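Local coordinates for protein threonine phosphate decarboxylase-like enzyme (Sulfurospirillum multivorans, PDB 6OUX) that uses pyridoxal phosphate to decarboxylate L-serine O-phosphate to ethanolamine O-phosphate, a linker precursor in norcobamide biosynthesis, and acts less well on L-threonine phosphate, at residues A[7-12]-A[339-344]; A[14-19]-A[36-41]; A[132-137]-A[175-180]; A[350-355]-A[382-387]. One frame throughout, in Å; residues are numbered along the deposited sequence.

Interaction 1 of 4, residues A[7-12]-A[339-344]; sequences NARNTQ and ASFVIS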
loop_
_atom_site.group_PDB
_atom_site.type_symbol
_atom_site.label_atom_id
_atom_site.label_comp_id
_atom_site.label_asym_id
_atom_site.label_seq_id
_atom_site.Cartn_x
_atom_site.Cartn_y
_atom_site.Cartn_z
ATOM N N ASN A 7 19.121 -10.444 39.880
ATOM C CA ASN A 7 19.094 -10.351 38.425
ATOM C C ASN A 7 18.383 -11.472 37.654
ATOM O O ASN A 7 18.218 -11.343 36.445
ATOM C CB ASN A 7 20.514 -10.139 37.900
ATOM C CG ASN A 7 21.045 -8.750 38.261
ATOM O OD1 ASN A 7 20.281 -7.850 38.665
ATOM N ND2 ASN A 7 22.354 -8.585 38.159
ATOM N N ALA A 8 17.973 -12.548 38.336
ATOM C CA ALA A 8 17.181 -13.599 37.694
ATOM C C ALA A 8 15.663 -13.408 37.956
ATOM O O ALA A 8 14.858 -14.257 37.546
ATOM C CB ALA A 8 17.650 -14.971 38.180
ATOM N N ARG A 9 15.310 -12.312 38.650
ATOM C CA ARG A 9 13.930 -11.922 38.990
ATOM C C ARG A 9 12.868 -12.138 37.904
ATOM O O ARG A 9 11.744 -12.486 38.208
ATOM C CB ARG A 9 13.881 -10.416 39.191
ATOM C CG ARG A 9 13.847 -9.901 40.590
ATOM C CD ARG A 9 13.980 -8.369 40.515
ATOM N NE ARG A 9 15.334 -7.964 40.088
ATOM C CZ ARG A 9 15.645 -7.213 39.028
ATOM N NH1 ARG A 9 14.712 -6.718 38.222
ATOM N NH2 ARG A 9 16.918 -6.947 38.777
ATOM N N ASN A 10 13.196 -11.811 36.662
ATOM C CA ASN A 10 12.184 -11.788 35.578
ATOM C C ASN A 10 12.266 -12.968 34.630
ATOM O O ASN A 10 11.727 -12.932 33.517
ATOM C CB ASN A 10 12.319 -10.486 34.757
ATOM C CG ASN A 10 12.033 -9.215 35.566
ATOM O OD1 ASN A 10 12.749 -8.205 35.434
ATOM N ND2 ASN A 10 10.973 -9.233 36.360
ATOM N N THR A 11 12.945 -14.033 35.078
ATOM C CA THR A 11 13.291 -15.145 34.243
ATOM C C THR A 11 12.035 -15.755 33.579
ATOM O O THR A 11 12.032 -16.038 32.366
ATOM C CB THR A 11 14.101 -16.237 35.049
ATOM O OG1 THR A 11 15.377 -15.727 35.485
ATOM C CG2 THR A 11 14.357 -17.447 34.236
ATOM N N GLN A 12 10.995 -15.940 34.375
ATOM C CA GLN A 12 9.728 -16.545 33.896
ATOM C C GLN A 12 9.180 -15.702 32.756
ATOM O O GLN A 12 8.923 -16.183 31.653
ATOM C CB GLN A 12 8.707 -16.691 35.035
ATOM C CG GLN A 12 7.467 -17.483 34.582
ATOM C CD GLN A 12 6.423 -17.721 35.686
ATOM O OE1 GLN A 12 6.511 -17.228 36.819
ATOM N NE2 GLN A 12 5.445 -18.513 35.348
ATOM N N ALA A 339 21.032 -8.586 26.467
ATOM C CA ALA A 339 19.978 -7.671 26.012
ATOM C C ALA A 339 18.618 -8.112 26.566
ATOM O O ALA A 339 17.814 -7.264 26.960
ATOM C CB ALA A 339 19.935 -7.586 24.497
ATOM N N SER A 340 18.356 -9.406 26.578
ATOM C CA SER A 340 17.040 -9.978 27.090
ATOM C C SER A 340 16.720 -9.585 28.550
ATOM O O SER A 340 15.596 -9.215 28.874
ATOM C CB SER A 340 16.987 -11.538 26.925
ATOM O OG SER A 340 18.095 -12.160 27.623
ATOM N N PHE A 341 17.737 -9.586 29.393
ATOM C CA PHE A 341 17.635 -9.129 30.761
ATOM C C PHE A 341 17.197 -7.679 30.824
ATOM O O PHE A 341 16.299 -7.363 31.558
ATOM C CB PHE A 341 18.969 -9.256 31.476
ATOM C CG PHE A 341 19.001 -8.576 32.809
ATOM C CD1 PHE A 341 18.340 -9.130 33.923
ATOM C CD2 PHE A 341 19.686 -7.385 32.970
ATOM C CE1 PHE A 341 18.346 -8.456 35.133
ATOM C CE2 PHE A 341 19.690 -6.722 34.182
ATOM C CZ PHE A 341 19.022 -7.243 35.249
ATOM N N VAL A 342 17.830 -6.832 30.027
ATOM C CA VAL A 342 17.551 -5.410 29.998
ATOM C C VAL A 342 16.189 -5.150 29.416
ATOM O O VAL A 342 15.412 -4.395 29.988
ATOM C CB VAL A 342 18.665 -4.600 29.311
ATOM C CG1 VAL A 342 18.349 -3.110 29.267
ATOM C CG2 VAL A 342 19.919 -4.794 30.076
ATOM N N ILE A 343 15.883 -5.787 28.306
ATOM C CA ILE A 343 14.560 -5.642 27.662
ATOM C C ILE A 343 13.367 -6.055 28.543
ATOM O O ILE A 343 12.366 -5.338 28.631
ATOM C CB ILE A 343 14.556 -6.315 26.303
ATOM C CG1 ILE A 343 15.526 -5.584 25.387
ATOM C CG2 ILE A 343 13.156 -6.394 25.676
ATOM C CD1 ILE A 343 16.031 -6.428 24.185
ATOM N N SER A 344 13.518 -7.162 29.274
ATOM C CA SER A 344 12.503 -7.615 30.190
ATOM C C SER A 344 12.338 -6.693 31.400
ATOM O O SER A 344 11.226 -6.415 31.819
ATOM C CB SER A 344 12.815 -9.048 30.622
ATOM O OG SER A 344 12.760 -9.901 29.525
#

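Interaction 2 of 4, residues A[14-19]-A[36-41]; sequences TKAFHA and KMFPTL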
loop_
_atom_site.group_PDB
_atom_site.type_symbol
_atom_site.label_atom_id
_atom_site.label_comp_id
_atom_site.label_asym_id
_atom_site.label_seq_id
_atom_site.Cartn_x
_atom_site.Cartn_y
_atom_site.Cartn_z
ATOM N N THR A 14 10.946 -13.448 30.958
ATOM C CA THR A 14 11.919 -13.527 29.833
ATOM C C THR A 14 11.773 -14.759 28.995
ATOM O O THR A 14 11.815 -14.704 27.735
ATOM C CB THR A 14 13.339 -13.503 30.355
ATOM O OG1 THR A 14 13.521 -12.356 31.170
ATOM C CG2 THR A 14 14.352 -13.547 29.201
ATOM N N LYS A 15 11.609 -15.909 29.654
ATOM C CA LYS A 15 11.455 -17.142 28.884
ATOM C C LYS A 15 10.207 -17.146 28.041
ATOM O O LYS A 15 10.261 -17.539 26.857
ATOM C CB LYS A 15 11.502 -18.401 29.787
ATOM C CG LYS A 15 12.924 -18.719 30.233
ATOM C CD LYS A 15 12.953 -20.110 30.827
ATOM C CE LYS A 15 14.215 -20.365 31.644
ATOM N NZ LYS A 15 14.463 -21.825 31.553
ATOM N N ALA A 16 9.066 -16.738 28.625
ATOM C CA ALA A 16 7.803 -16.684 27.862
ATOM C C ALA A 16 7.945 -15.672 26.722
ATOM O O ALA A 16 7.523 -15.905 25.579
ATOM C CB ALA A 16 6.669 -16.270 28.790
ATOM N N PHE A 17 8.563 -14.540 27.034
ATOM C CA PHE A 17 8.745 -13.457 26.032
ATOM C C PHE A 17 9.521 -13.956 24.755
ATOM O O PHE A 17 9.060 -13.799 23.612
ATOM C CB PHE A 17 9.384 -12.270 26.778
ATOM C CG PHE A 17 9.834 -11.131 25.906
ATOM C CD1 PHE A 17 8.967 -10.090 25.592
ATOM C CD2 PHE A 17 11.147 -11.067 25.443
ATOM C CE1 PHE A 17 9.411 -9.029 24.830
ATOM C CE2 PHE A 17 11.581 -9.986 24.662
ATOM C CZ PHE A 17 10.694 -8.995 24.351
ATOM N N HIS A 18 10.637 -14.647 24.967
ATOM C CA HIS A 18 11.317 -15.400 23.888
ATOM C C HIS A 18 10.515 -16.482 23.156
ATOM O O HIS A 18 10.692 -16.681 21.965
ATOM C CB HIS A 18 12.579 -16.048 24.420
ATOM C CG HIS A 18 13.696 -15.083 24.700
ATOM N ND1 HIS A 18 13.719 -13.784 24.228
ATOM C CD2 HIS A 18 14.858 -15.253 25.375
ATOM C CE1 HIS A 18 14.839 -13.195 24.614
ATOM N NE2 HIS A 18 15.551 -14.071 25.302
ATOM N N ALA A 19 9.680 -17.225 23.843
ATOM C CA ALA A 19 8.831 -18.222 23.153
ATOM C C ALA A 19 8.041 -17.601 21.983
ATOM O O ALA A 19 7.709 -18.298 21.012
ATOM C CB ALA A 19 7.846 -18.876 24.128
ATOM N N LYS A 36 -1.493 -10.471 24.073
ATOM C CA LYS A 36 -2.151 -11.756 24.399
ATOM C C LYS A 36 -1.334 -12.556 25.424
ATOM O O LYS A 36 -1.884 -12.983 26.427
ATOM C CB LYS A 36 -2.586 -12.579 23.168
ATOM C CG LYS A 36 -1.506 -13.039 22.202
ATOM C CD LYS A 36 -2.133 -13.775 21.020
ATOM C CE LYS A 36 -2.767 -12.802 20.029
ATOM N NZ LYS A 36 -3.951 -13.399 19.357
ATOM N N MET A 37 -0.025 -12.694 25.226
ATOM C CA MET A 37 0.835 -13.364 26.233
ATOM C C MET A 37 0.861 -12.630 27.582
ATOM O O MET A 37 0.831 -13.252 28.635
ATOM C CB MET A 37 2.270 -13.543 25.705
ATOM C CG MET A 37 3.217 -14.334 26.613
ATOM S SD MET A 37 2.693 -16.071 26.796
ATOM C CE MET A 37 3.902 -16.906 25.753
ATOM N N PHE A 38 0.929 -11.310 27.578
ATOM C CA PHE A 38 1.005 -10.591 28.852
ATOM C C PHE A 38 -0.092 -9.556 28.933
ATOM O O PHE A 38 0.168 -8.356 28.767
ATOM C CB PHE A 38 2.375 -9.942 29.017
ATOM C CG PHE A 38 3.509 -10.903 28.870
ATOM C CD1 PHE A 38 3.762 -11.848 29.855
ATOM C CD2 PHE A 38 4.313 -10.874 27.741
ATOM C CE1 PHE A 38 4.839 -12.705 29.732
ATOM C CE2 PHE A 38 5.384 -11.727 27.611
ATOM C CZ PHE A 38 5.655 -12.645 28.607
ATOM N N PRO A 39 -1.330 -10.011 29.209
ATOM C CA PRO A 39 -2.461 -9.082 29.018
ATOM C C PRO A 39 -2.510 -7.959 30.036
ATOM O O PRO A 39 -3.029 -6.896 29.747
ATOM C CB PRO A 39 -3.714 -9.992 29.074
ATOM C CG PRO A 39 -3.247 -11.350 29.531
ATOM C CD PRO A 39 -1.758 -11.274 29.845
ATOM N N THR A 40 -1.953 -8.176 31.207
ATOM C CA THR A 40 -1.804 -7.112 32.171
ATOM C C THR A 40 -0.591 -6.176 31.927
ATOM O O THR A 40 -0.445 -5.199 32.667
ATOM C CB THR A 40 -1.633 -7.706 33.570
ATOM O OG1 THR A 40 -0.496 -8.558 33.549
ATOM C CG2 THR A 40 -2.878 -8.540 33.978
ATOM N N LEU A 41 0.268 -6.472 30.927
ATOM C CA LEU A 41 1.498 -5.670 30.653
ATOM C C LEU A 41 1.152 -4.344 30.005
ATOM O O LEU A 41 0.670 -4.321 28.879
ATOM C CB LEU A 41 2.438 -6.420 29.687
ATOM C CG LEU A 41 3.745 -5.765 29.260
ATOM C CD1 LEU A 41 4.659 -5.465 30.424
ATOM C CD2 LEU A 41 4.443 -6.684 28.280
#

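Interaction 3 of 4, residues A[132-137]-A[175-180]; sequences SSYYEF and VLINPN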
loop_
_atom_site.group_PDB
_atom_site.type_symbol
_atom_site.label_atom_id
_atom_site.label_comp_id
_atom_site.label_asym_id
_atom_site.label_seq_id
_atom_site.Cartn_x
_atom_site.Cartn_y
_atom_site.Cartn_z
ATOM N N SER A 132 17.484 -3.933 7.829
ATOM C CA SER A 132 16.689 -4.680 6.847
ATOM C C SER A 132 17.497 -5.722 6.094
ATOM O O SER A 132 18.637 -5.492 5.760
ATOM C CB SER A 132 16.129 -3.725 5.824
ATOM O OG SER A 132 15.470 -2.687 6.471
ATOM N N SER A 133 16.927 -6.901 5.880
ATOM C CA SER A 133 17.568 -7.905 5.052
ATOM C C SER A 133 17.106 -7.585 3.656
ATOM O O SER A 133 15.931 -7.266 3.427
ATOM C CB SER A 133 17.163 -9.346 5.410
ATOM O OG SER A 133 18.289 -10.014 5.943
ATOM N N TYR A 134 18.038 -7.619 2.731
ATOM C CA TYR A 134 17.688 -7.355 1.355
ATOM C C TYR A 134 17.924 -8.651 0.527
ATOM O O TYR A 134 17.360 -8.766 -0.559
ATOM C CB TYR A 134 18.483 -6.136 0.820
ATOM C CG TYR A 134 18.349 -4.788 1.609
ATOM C CD1 TYR A 134 17.289 -3.919 1.394
ATOM C CD2 TYR A 134 19.312 -4.413 2.562
ATOM C CE1 TYR A 134 17.173 -2.707 2.077
ATOM C CE2 TYR A 134 19.213 -3.204 3.273
ATOM C CZ TYR A 134 18.135 -2.355 3.030
ATOM O OH TYR A 134 17.996 -1.157 3.738
ATOM N N TYR A 135 18.737 -9.599 1.023
ATOM C CA TYR A 135 19.055 -10.824 0.285
ATOM C C TYR A 135 17.802 -11.617 -0.123
ATOM O O TYR A 135 17.865 -12.296 -1.108
ATOM C CB TYR A 135 20.074 -11.755 1.010
ATOM C CG TYR A 135 19.410 -12.578 2.073
ATOM C CD1 TYR A 135 19.157 -12.024 3.340
ATOM C CD2 TYR A 135 18.984 -13.866 1.824
ATOM C CE1 TYR A 135 18.502 -12.746 4.333
ATOM C CE2 TYR A 135 18.325 -14.603 2.817
ATOM C CZ TYR A 135 18.078 -14.026 4.064
ATOM O OH TYR A 135 17.419 -14.697 5.062
ATOM N N GLU A 136 16.676 -11.542 0.605
ATOM C CA GLU A 136 15.488 -12.322 0.197
ATOM C C GLU A 136 14.812 -11.726 -1.009
ATOM O O GLU A 136 13.945 -12.346 -1.590
ATOM C CB GLU A 136 14.401 -12.480 1.281
ATOM C CG GLU A 136 14.866 -12.767 2.690
ATOM C CD GLU A 136 14.888 -11.501 3.485
ATOM O OE1 GLU A 136 15.537 -10.550 2.979
ATOM O OE2 GLU A 136 14.214 -11.433 4.542
ATOM N N PHE A 137 15.206 -10.531 -1.428
ATOM C CA PHE A 137 14.461 -9.927 -2.515
ATOM C C PHE A 137 15.125 -9.977 -3.886
ATOM O O PHE A 137 14.486 -9.672 -4.895
ATOM C CB PHE A 137 14.006 -8.572 -2.024
ATOM C CG PHE A 137 13.066 -8.699 -0.854
ATOM C CD1 PHE A 137 11.708 -8.979 -1.070
ATOM C CD2 PHE A 137 13.544 -8.641 0.450
ATOM C CE1 PHE A 137 10.835 -9.131 -0.006
ATOM C CE2 PHE A 137 12.669 -8.799 1.523
ATOM C CZ PHE A 137 11.312 -9.039 1.292
ATOM N N VAL A 175 23.805 -1.045 -2.479
ATOM C CA VAL A 175 22.857 -0.360 -1.510
ATOM C C VAL A 175 23.627 0.283 -0.354
ATOM O O VAL A 175 24.378 -0.394 0.321
ATOM C CB VAL A 175 21.841 -1.308 -0.932
ATOM C CG1 VAL A 175 20.819 -0.572 -0.020
ATOM C CG2 VAL A 175 21.124 -2.065 -2.025
ATOM N N LEU A 176 23.502 1.617 -0.205
ATOM C CA LEU A 176 24.074 2.349 0.895
ATOM C C LEU A 176 22.883 2.958 1.681
ATOM O O LEU A 176 21.866 3.408 1.119
ATOM C CB LEU A 176 25.022 3.449 0.436
ATOM C CG LEU A 176 26.239 3.050 -0.433
ATOM C CD1 LEU A 176 27.031 4.238 -0.932
ATOM C CD2 LEU A 176 27.169 2.150 0.364
ATOM N N ILE A 177 22.956 2.859 2.982
ATOM C CA ILE A 177 21.956 3.437 3.866
ATOM C C ILE A 177 22.672 4.588 4.608
ATOM O O ILE A 177 23.633 4.326 5.333
ATOM C CB ILE A 177 21.435 2.443 4.855
ATOM C CG1 ILE A 177 21.121 1.083 4.210
ATOM C CG2 ILE A 177 20.197 3.008 5.612
ATOM C CD1 ILE A 177 20.052 1.094 3.167
ATOM N N ASN A 178 22.242 5.825 4.453
ATOM C CA ASN A 178 23.022 6.945 4.980
ATOM C C ASN A 178 22.065 8.040 5.482
ATOM O O ASN A 178 21.388 8.662 4.681
ATOM C CB ASN A 178 23.972 7.485 3.929
ATOM C CG ASN A 178 25.005 8.385 4.511
ATOM O OD1 ASN A 178 25.598 8.071 5.558
ATOM N ND2 ASN A 178 25.207 9.525 3.890
ATOM N N PRO A 179 21.946 8.235 6.808
ATOM C CA PRO A 179 22.585 7.471 7.890
ATOM C C PRO A 179 22.214 6.002 7.942
ATOM O O PRO A 179 21.103 5.626 7.613
ATOM C CB PRO A 179 22.092 8.204 9.202
ATOM C CG PRO A 179 21.621 9.576 8.749
ATOM C CD PRO A 179 21.066 9.296 7.347
ATOM N N ASN A 180 23.111 5.151 8.424
ATOM C CA ASN A 180 22.812 3.669 8.563
ATOM C C ASN A 180 21.848 3.346 9.783
ATOM O O ASN A 180 21.822 4.062 10.732
ATOM C CB ASN A 180 24.108 2.872 8.694
ATOM C CG ASN A 180 23.984 1.404 8.272
ATOM O OD1 ASN A 180 23.202 1.051 7.398
ATOM N ND2 ASN A 180 24.730 0.515 8.970
#

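Interaction 4 of 4, residues A[350-355]-A[382-387]; sequences YGIYVR and VMALKS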
loop_
_atom_site.group_PDB
_atom_site.type_symbol
_atom_site.label_atom_id
_atom_site.label_comp_id
_atom_site.label_asym_id
_atom_site.label_seq_id
_atom_site.Cartn_x
_atom_site.Cartn_y
_atom_site.Cartn_z
ATOM N N TYR A 350 9.163 -0.781 34.059
ATOM C CA TYR A 350 8.959 0.608 33.600
ATOM C C TYR A 350 8.025 0.824 32.442
ATOM O O TYR A 350 7.745 1.973 32.066
ATOM C CB TYR A 350 10.300 1.230 33.271
ATOM C CG TYR A 350 11.271 1.177 34.387
ATOM C CD1 TYR A 350 12.097 0.076 34.538
ATOM C CD2 TYR A 350 11.396 2.225 35.304
ATOM C CE1 TYR A 350 13.022 0.005 35.565
ATOM C CE2 TYR A 350 12.354 2.163 36.324
ATOM C CZ TYR A 350 13.135 1.039 36.450
ATOM O OH TYR A 350 14.079 0.886 37.425
ATOM N N GLY A 351 7.470 -0.252 31.895
ATOM C CA GLY A 351 6.708 -0.181 30.664
ATOM C C GLY A 351 7.423 0.380 29.404
ATOM O O GLY A 351 6.782 0.930 28.505
ATOM N N ILE A 352 8.726 0.217 29.336
ATOM C CA ILE A 352 9.509 0.743 28.209
ATOM C C ILE A 352 9.880 -0.398 27.297
ATOM O O ILE A 352 10.545 -1.330 27.781
ATOM C CB ILE A 352 10.767 1.437 28.726
ATOM C CG1 ILE A 352 10.352 2.698 29.554
ATOM C CG2 ILE A 352 11.657 1.854 27.567
ATOM C CD1 ILE A 352 11.479 3.415 30.270
ATOM N N TYR A 353 9.502 -0.306 25.997
ATOM C CA TYR A 353 9.917 -1.305 24.955
ATOM C C TYR A 353 11.067 -0.803 24.071
ATOM O O TYR A 353 10.961 0.282 23.492
ATOM C CB TYR A 353 8.755 -1.626 24.039
ATOM C CG TYR A 353 8.814 -2.937 23.322
ATOM C CD1 TYR A 353 9.771 -3.919 23.629
ATOM C CD2 TYR A 353 7.881 -3.224 22.364
ATOM C CE1 TYR A 353 9.803 -5.133 22.948
ATOM C CE2 TYR A 353 7.914 -4.440 21.702
ATOM C CZ TYR A 353 8.867 -5.391 22.014
ATOM O OH TYR A 353 8.890 -6.607 21.348
ATOM N N VAL A 354 12.162 -1.560 24.020
ATOM C CA VAL A 354 13.297 -1.250 23.135
ATOM C C VAL A 354 13.611 -2.509 22.316
ATOM O O VAL A 354 13.062 -3.582 22.592
ATOM C CB VAL A 354 14.544 -0.712 23.881
ATOM C CG1 VAL A 354 14.182 0.459 24.751
ATOM C CG2 VAL A 354 15.279 -1.782 24.710
ATOM N N ARG A 355 14.425 -2.362 21.272
ATOM C CA ARG A 355 14.595 -3.393 20.238
ATOM C C ARG A 355 15.936 -4.088 20.478
ATOM O O ARG A 355 17.017 -3.448 20.553
ATOM C CB ARG A 355 14.451 -2.735 18.810
ATOM C CG ARG A 355 14.570 -3.615 17.543
ATOM C CD ARG A 355 13.603 -4.761 17.670
ATOM N NE ARG A 355 13.366 -5.561 16.474
ATOM C CZ ARG A 355 14.175 -6.516 16.000
ATOM N NH1 ARG A 355 15.384 -6.723 16.525
ATOM N NH2 ARG A 355 13.775 -7.229 14.946
ATOM N N VAL A 382 16.429 6.984 30.341
ATOM C CA VAL A 382 17.752 7.103 30.891
ATOM C C VAL A 382 17.734 6.621 32.389
ATOM O O VAL A 382 18.642 5.906 32.869
ATOM C CB VAL A 382 18.283 8.557 30.819
ATOM C CG1 VAL A 382 19.624 8.628 31.550
ATOM C CG2 VAL A 382 18.455 9.016 29.375
ATOM N N MET A 383 16.715 7.086 33.096
ATOM C CA MET A 383 16.513 6.730 34.506
ATOM C C MET A 383 16.391 5.231 34.673
ATOM O O MET A 383 17.126 4.655 35.463
ATOM C CB MET A 383 15.300 7.473 35.116
ATOM C CG MET A 383 15.681 8.860 35.643
ATOM S SD MET A 383 14.351 9.934 36.310
ATOM C CE MET A 383 15.427 11.012 37.259
ATOM N N ALA A 384 15.462 4.633 33.925
ATOM C CA ALA A 384 15.271 3.190 33.911
ATOM C C ALA A 384 16.524 2.402 33.631
ATOM O O ALA A 384 16.872 1.493 34.427
ATOM C CB ALA A 384 14.188 2.802 32.950
ATOM N N LEU A 385 17.239 2.753 32.572
ATOM C CA LEU A 385 18.545 2.117 32.281
ATOM C C LEU A 385 19.574 2.227 33.396
ATOM O O LEU A 385 20.341 1.258 33.652
ATOM C CB LEU A 385 19.192 2.642 30.976
ATOM C CG LEU A 385 18.501 2.168 29.708
ATOM C CD1 LEU A 385 19.014 2.991 28.526
ATOM C CD2 LEU A 385 18.626 0.689 29.445
ATOM N N LYS A 386 19.640 3.384 34.032
ATOM C CA LYS A 386 20.698 3.594 35.038
ATOM C C LYS A 386 20.471 2.644 36.247
ATOM O O LYS A 386 21.382 2.037 36.763
ATOM C CB LYS A 386 20.764 5.053 35.522
ATOM C CG LYS A 386 21.749 5.895 34.761
ATOM C CD LYS A 386 22.016 7.192 35.497
ATOM C CE LYS A 386 22.770 8.213 34.646
ATOM N NZ LYS A 386 21.999 9.483 34.755
ATOM N N SER A 387 19.223 2.537 36.632
ATOM C CA SER A 387 18.783 1.707 37.700
ATOM C C SER A 387 18.950 0.209 37.398
ATOM O O SER A 387 19.495 -0.512 38.218
ATOM C CB SER A 387 17.321 2.017 38.008
ATOM O OG SER A 387 16.676 0.872 38.545
#

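Interaction 1 of 4, residues A[7-12]-A[339-344]
Phe341 reaches from helix 339-350 to the turn just ahead of helix 11-19, where Asn7 and Arg9 meet the far end of its ring. The closest approach is to backbone: Asn7 O lies 3.2 Å from Phe341 CE1, an oblique contact in which the oxygen probably gains a little from the weakly positive ring hydrogens. The Asn7 amide adds a looser touch, OD1 to Phe341 CZ at 3.7 Å, with the two planes 60° apart. Arg9 comes to the ring edge, NH2 lying 4.1 Å from Phe341 CZ and the guanidinium plane turned 72° from the ring, so there is no stacking. Its charge is answered instead by a salt bridge from NH1 to Glu349. Phe341 gets this far because CG stands anti to the backbone N (chi1 170°), sending a long, flat side chain off the helix flank. With an alanine in place of Phe341, a gap would probably open beside Asn7, whose carbonyl and amide would lose the ring they lean on.

Further along, Asn10 CB packs loosely against Ser344 CB at 4.4 Å; small side chains let the backbones come within 6.8 Å at Asn10 CA and Ser344 CA. Ser344 OG bonds back to Ser340 O at 3.0 Å and also to Thr14 OG1. The turn itself, type I from Ala8 to Thr11, is fastened by Thr11, whose N and OG1 both reach Ala8 O, the hydroxyl at 2.6 Å. This surface contact thus sets the start of helix 11-19 on helix 339-350, and Ile343 of the latter packs on Val354 and Thr356 of strand 352-356.

Interaction 2 of 4, residues A[14-19]-A[36-41]
Ala16 and Phe17 meet Phe38 and Met37 in apolar packing between helix 11-19 and the C-terminal end of helix 31-37 with the residue after it, in the N-terminal region that in this fold-type I pyridoxal phosphate enzyme lies against the small domain. Met37 closes helix 31-37, and Phe38 is the first residue to leave helical backbone angles. No hydrogen bond crosses the contact; fit between hydrocarbon surfaces holds it.

The Phe38 ring points its far end at helix 11-19. Ala16 CB approaches it obliquely, 3.8 Å from Phe38 CZ, and an alanine suits the spot because its one methyl lets the large ring come near the helix backbone. Phe17 N lies in the plane of that ring, at its edge, 3.8 Å from Phe38 CZ. The side chain of Phe17 joins through its first carbon, CB being 4.1 Å from Phe38 CE2. Its own ring stands off the helix, with CG anti to the backbone N (chi1 172°), and goes on to Pro29, Ile343 and Leu347. Phe38 is further supported by Phe13, whose ring stacks with it, and the backbone from Phe38 to Leu41 makes a type I turn.

Met37 folds round the ring. It lays its CG over one face of the Phe38 ring, 3.5 Å above the plane and toward the rim, then bends at chi2 (65°) and again at chi3, bringing CE to helix 11-19. There Met37 CE rests 3.8 Å from Ala16 O and 4.2 Å from Ala16 CB.

Interaction 3 of 4, residues A[132-137]-A[175-180]
An irregular loop, 132-137, lies over one side of strand 173-177, and the backbones stay well apart: the nearest alpha carbons, those of Tyr134 and Val175, are 9.2 Å from each other. The setting is the large domain of the fold-type I enzymes, whose seven-stranded mixed sheet has strand 173-177 beside strand 123-128. Past Ile177 the chain leaves the strand and makes a cis peptide bond between Asn178 and Pro179. Within the loop, Phe137 N bonds to Tyr134 O at 2.9 Å.

Tyr134 alone spans the distance, and a long side chain suits this gap. Its CG lies beside the backbone N, anti to the carbonyl carbon (chi1 -56°), which directs the ring at the strand. Val175 and Ile177, two residues apart, turn the same way and receive it, while Leu176 between them faces helix 189-198. The tyrosine comes to Ile177 from the opposite direction, CZ lying 3.9 Å from Ile177 CD1. The modelled 3.1 Å from Tyr134 OH to that CD1 is very short for oxygen against methyl, and its exact value is doubtful. Ile112, Leu116 and Leu126 also touch Tyr134.

Ile177 also lies near the substrate pocket: its side chain is about 4 Å from that of Asn181, which probably binds O-phospho-L-serine. The flat faces of the Tyr134 ring are covered on opposite sides, by Ser132 CB, 3.7 Å above the plane toward the rim, and by Val175 CG1, 4.4 Å from Tyr134 CZ.

Interaction 4 of 4, residues A[350-355]-A[382-387]
Ala384 CB sits over the centre of the Tyr350 ring, 3.6 Å from its centroid and 10° off the normal, a nearly ideal CH-pi contact. Alanine suits the spot, being small enough to admit the ring and still giving it a methyl to rest on. Tyr350 is placed there by its first torsion, CG lying anti to the carbonyl carbon (chi1 -55°), which carries the ring across the flank of helix 375-388. A second apolar touch comes from the strand, Ile352 CD1 to Ala384 CB at 3.9 Å, so the alanine methyl meets a ring and an aliphatic branch at once.

One hydrogen bond joins the segments. One turn further along the helix than Ala384, Ser387 OG donates to Tyr350 OH at 2.8 Å, near the plane of the ring, and so fixes the phenol's far end. A phenylalanine in place of Tyr350 would probably leave the Ser387 hydroxyl without this mate and the ring end less firmly held.

In the backbone, Gly351, the first residue to leave helical angles, has positive phi (58°), which glycine takes easily, and the chain passes straight into strand 352-356. That strand leads to Arg355, which probably binds O-phospho-L-serine and pairs with Asp359. All this belongs to the small, C-terminal domain of the fold-type I enzyme, where helices pack on the mixed sheet holding strands 352-356 and 367-371. Helix 375-388 is seated beside the junction of helix 339-350 and strand 352-356: Leu346 also meets Ala384, Leu385 faces Val342 and Ile370, and Val382 packs on helix 289-314.

From the N terminus, interaction 1 closes the longest loop, bringing the start of helix 11-19 to helix 339-350 near the other end of the chain. Interactions 2 and 3 both lie within that loop: the first a short closure between helices 11-19 and 31-37, the second a closure in the large-domain sheet. Interaction 4 follows in series, tying strand 352-356 to the C-terminal helix 375-388. Interactions 1, 2 and 4 adjoin one another, through Ile343 on Phe17, Val342 on Leu385 and Phe17 on Tyr353, so that the N-terminal helices, helix 339-350 and helix 375-388 form one connected region. Interaction 3 stands apart, its nearest atoms about 9 Å from those of interaction 4.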